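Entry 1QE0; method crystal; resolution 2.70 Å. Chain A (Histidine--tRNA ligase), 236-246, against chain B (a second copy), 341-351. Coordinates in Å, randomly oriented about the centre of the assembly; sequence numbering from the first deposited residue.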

# COMPACT_ATOMS: atom_id res chain seq x y z
N GLU A 236 -33.73 9.21 4.86
CA GLU A 236 -33.93 10.65 4.76
C GLU A 236 -32.85 11.38 5.53
O GLU A 236 -32.52 12.51 5.19
CB GLU A 236 -35.30 11.12 5.25
CG GLU A 236 -36.56 10.49 4.61
CD GLU A 236 -36.62 10.49 3.08
OE1 GLU A 236 -36.74 9.37 2.50
OE2 GLU A 236 -36.59 11.59 2.47
N GLN A 237 -32.32 10.78 6.60
CA GLN A 237 -31.26 11.42 7.37
C GLN A 237 -29.95 11.37 6.60
O GLN A 237 -29.23 12.37 6.55
CB GLN A 237 -31.08 10.74 8.72
CG GLN A 237 -30.12 11.50 9.63
CD GLN A 237 -30.44 12.98 9.69
OE1 GLN A 237 -29.58 13.83 9.50
NE2 GLN A 237 -31.71 13.30 9.93
N VAL A 238 -29.65 10.22 5.99
CA VAL A 238 -28.45 10.08 5.16
C VAL A 238 -28.46 11.21 4.13
O VAL A 238 -27.54 12.03 4.09
CB VAL A 238 -28.40 8.72 4.47
CG1 VAL A 238 -27.26 8.67 3.46
CG2 VAL A 238 -28.24 7.62 5.52
N LYS A 239 -29.54 11.33 3.35
CA LYS A 239 -29.61 12.40 2.35
C LYS A 239 -29.61 13.78 2.98
O LYS A 239 -29.13 14.72 2.40
CB LYS A 239 -30.82 12.25 1.44
CG LYS A 239 -30.86 10.95 0.74
CD LYS A 239 -32.05 10.88 -0.15
CE LYS A 239 -33.32 10.80 0.63
NZ LYS A 239 -34.46 10.58 -0.29
N ALA A 240 -30.17 13.89 4.17
CA ALA A 240 -30.20 15.17 4.86
C ALA A 240 -28.75 15.58 5.00
O ALA A 240 -28.35 16.66 4.57
CB ALA A 240 -30.80 15.02 6.21
N TYR A 241 -27.96 14.67 5.55
CA TYR A 241 -26.54 14.89 5.77
C TYR A 241 -25.81 15.25 4.49
O TYR A 241 -24.97 16.15 4.49
CB TYR A 241 -25.92 13.66 6.40
CG TYR A 241 -26.18 13.61 7.88
CD1 TYR A 241 -25.98 14.75 8.66
CD2 TYR A 241 -26.56 12.43 8.52
CE1 TYR A 241 -26.13 14.71 10.02
CE2 TYR A 241 -26.72 12.40 9.90
CZ TYR A 241 -26.49 13.55 10.63
OH TYR A 241 -26.56 13.58 12.00
N LEU A 242 -26.11 14.52 3.42
CA LEU A 242 -25.50 14.79 2.12
C LEU A 242 -25.84 16.22 1.75
O LEU A 242 -24.98 16.97 1.32
CB LEU A 242 -26.01 13.82 1.06
CG LEU A 242 -25.13 12.58 0.83
CD1 LEU A 242 -24.09 12.42 1.98
CD2 LEU A 242 -26.04 11.33 0.61
N ASP A 243 -27.07 16.63 1.98
CA ASP A 243 -27.44 17.99 1.65
C ASP A 243 -26.65 18.94 2.52
O ASP A 243 -26.10 19.91 2.03
CB ASP A 243 -28.95 18.20 1.82
CG ASP A 243 -29.78 17.27 0.91
OD1 ASP A 243 -30.88 16.83 1.32
OD2 ASP A 243 -29.32 16.97 -0.21
N ASP A 244 -26.54 18.63 3.81
CA ASP A 244 -25.78 19.44 4.77
C ASP A 244 -24.37 19.68 4.26
O ASP A 244 -23.91 20.81 4.16
CB ASP A 244 -25.59 18.69 6.08
CG ASP A 244 -26.78 18.77 7.01
OD1 ASP A 244 -27.88 18.29 6.64
OD2 ASP A 244 -26.58 19.24 8.16
N LEU A 245 -23.65 18.58 4.05
CA LEU A 245 -22.27 18.60 3.59
C LEU A 245 -22.17 19.12 2.15
O LEU A 245 -21.06 19.25 1.61
CB LEU A 245 -21.66 17.19 3.66
CG LEU A 245 -21.88 16.37 4.91
CD1 LEU A 245 -21.58 14.92 4.64
CD2 LEU A 245 -21.02 16.88 6.00
N GLY A 246 -23.31 19.31 1.50
CA GLY A 246 -23.28 19.81 0.14
C GLY A 246 -22.77 18.81 -0.87
O GLY A 246 -22.05 19.17 -1.80
N ALA B 341 -26.57 19.63 18.02
CA ALA B 341 -25.12 19.67 18.14
C ALA B 341 -24.46 18.55 17.34
O ALA B 341 -23.47 18.77 16.65
CB ALA B 341 -24.74 19.55 19.59
N ASP B 342 -25.04 17.36 17.41
CA ASP B 342 -24.49 16.23 16.71
C ASP B 342 -24.54 16.35 15.19
O ASP B 342 -23.63 15.92 14.49
CB ASP B 342 -25.19 14.97 17.12
CG ASP B 342 -24.69 13.79 16.37
OD1 ASP B 342 -25.42 13.31 15.47
OD2 ASP B 342 -23.54 13.37 16.63
N ARG B 343 -25.63 16.90 14.67
CA ARG B 343 -25.76 17.05 13.23
C ARG B 343 -24.85 18.16 12.73
O ARG B 343 -24.55 18.26 11.55
CB ARG B 343 -27.22 17.30 12.85
CG ARG B 343 -28.11 16.06 13.07
CD ARG B 343 -29.49 16.26 12.48
NE ARG B 343 -30.31 17.15 13.30
CZ ARG B 343 -31.22 16.72 14.16
NH1 ARG B 343 -31.94 17.58 14.87
NH2 ARG B 343 -31.43 15.41 14.29
N TYR B 344 -24.39 18.98 13.66
CA TYR B 344 -23.46 20.06 13.36
C TYR B 344 -22.04 19.48 13.24
O TYR B 344 -21.24 19.88 12.39
CB TYR B 344 -23.50 21.09 14.48
CG TYR B 344 -22.52 22.19 14.29
CD1 TYR B 344 -22.81 23.26 13.45
CD2 TYR B 344 -21.28 22.15 14.90
CE1 TYR B 344 -21.89 24.26 13.23
CE2 TYR B 344 -20.35 23.14 14.69
CZ TYR B 344 -20.66 24.19 13.85
OH TYR B 344 -19.73 25.17 13.61
N ALA B 345 -21.74 18.54 14.14
CA ALA B 345 -20.46 17.84 14.21
C ALA B 345 -20.19 17.11 12.91
O ALA B 345 -19.04 16.83 12.61
CB ALA B 345 -20.47 16.85 15.35
N VAL B 346 -21.24 16.73 12.18
CA VAL B 346 -21.06 16.04 10.90
C VAL B 346 -20.53 16.98 9.82
O VAL B 346 -19.58 16.64 9.14
CB VAL B 346 -22.33 15.28 10.45
CG1 VAL B 346 -22.14 14.74 9.03
CG2 VAL B 346 -22.60 14.14 11.40
N LYS B 347 -21.09 18.19 9.68
CA LYS B 347 -20.53 19.11 8.68
C LYS B 347 -19.11 19.47 9.14
O LYS B 347 -18.19 19.54 8.33
CB LYS B 347 -21.33 20.42 8.57
CG LYS B 347 -22.83 20.26 8.59
CD LYS B 347 -23.51 21.62 8.67
CE LYS B 347 -24.94 21.43 9.19
NZ LYS B 347 -25.56 22.63 9.82
N LEU B 348 -18.96 19.72 10.43
CA LEU B 348 -17.69 20.10 11.01
C LEU B 348 -16.59 19.09 10.68
O LEU B 348 -15.50 19.46 10.25
CB LEU B 348 -17.84 20.26 12.52
CG LEU B 348 -16.58 20.66 13.28
CD1 LEU B 348 -15.93 21.86 12.64
CD2 LEU B 348 -16.95 20.96 14.71
N LEU B 349 -16.88 17.82 10.90
CA LEU B 349 -15.95 16.73 10.63
C LEU B 349 -15.48 16.76 9.18
O LEU B 349 -14.28 16.71 8.89
CB LEU B 349 -16.68 15.41 10.87
CG LEU B 349 -15.94 14.38 11.67
CD1 LEU B 349 -15.17 15.07 12.77
CD2 LEU B 349 -16.93 13.38 12.19
N ASN B 350 -16.45 16.77 8.27
CA ASN B 350 -16.23 16.81 6.84
C ASN B 350 -15.33 17.98 6.52
O ASN B 350 -14.47 17.91 5.68
CB ASN B 350 -17.59 17.01 6.17
CG ASN B 350 -17.49 17.51 4.75
OD1 ASN B 350 -16.98 16.82 3.88
ND2 ASN B 350 -17.99 18.73 4.51
N HIS B 351 -15.50 19.06 7.26
CA HIS B 351 -14.74 20.24 7.03
C HIS B 351 -13.33 20.08 7.41
O HIS B 351 -12.43 20.38 6.63
CB HIS B 351 -15.32 21.39 7.80
CG HIS B 351 -15.42 22.62 6.99
ND1 HIS B 351 -14.33 23.41 6.70
CD2 HIS B 351 -16.48 23.18 6.35
CE1 HIS B 351 -14.71 24.40 5.92
NE2 HIS B 351 -16.01 24.29 5.69

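Two helices from two copies of the same chain cross at 51° between their N-to-C directions, with their axes 9.6 Å apart at closest approach. No hydrogen bond joins them; the two stretches bury 434 Å², both sides summed, and most of the closest contacts involve carbon.

Chain B enters the contact at B:Asp342, whose CA-to-CB bond points sideways. Its OD1 lies 3.7 Å from OH of A:Tyr241, near but not bonded, while OD2 is satisfied elsewhere in the structure.

B:Arg343 works here through its aliphatic stem. The CG methylene sits 3.1 Å from OH of A:Tyr241, a tight approach, and CD lies 3.8 Å from OE1 of A:Gln237. A long side chain suits this place: its methylenes touch the hydroxyl end of the tyrosine and the tip of the glutamine, while the guanidinium makes no salt bridge to chain A's stretch. A:Gln237 starts out sideways and, with chi1 t and chi2 p, brings its amide end nearer.

B:Tyr344 points away and B:Ala345 is out of reach, so the next contact falls one turn on from B:Asp342, at B:Val346. This buried valine points toward chain A and is shared by two residues a turn apart. Its CG2 packs 3.8 Å from CE1 of A:Tyr241, and its CG1 lies 3.9 Å from CD2 of A:Leu245. The short, branched side chain fits between them: CG2 and CG1 both pack on A:Tyr241, and CG1 also meets A:Leu245. A:Tyr241, in rotamer m, leaves its backbone sideways and relies on its length to reach across; it and A:Leu245 each have 82 Å² covered, the largest shares in the contact.

At B:Lys347 the helices come close, its CA only 5.4 Å from that of A:Leu245. CD2 of A:Leu245 rests 3.5 Å from CA of B:Lys347, so leucine packs against the backbone itself. The lysine stem runs on to A:Asp244, which points toward chain B: OD2 is 2.9 Å from CE of B:Lys347 but 3.9 Å from NZ, making a long salt bridge. Charge complementarity is thus placed at the partly exposed border, beside the apolar packing.

B:Leu348 turns away, and B:Leu349 makes no contact. One turn after B:Val346, B:Asn350 points toward chain A and closes the patch, its CB 3.4 Å from CD2 of A:Leu245. The asparagine contributes carbon to the leucine without a cross-chain hydrogen bond. The rule is economical: valine and asparagine, four residues apart, face the partner, while arginine and lysine, also four residues apart, line one side of them with their stems.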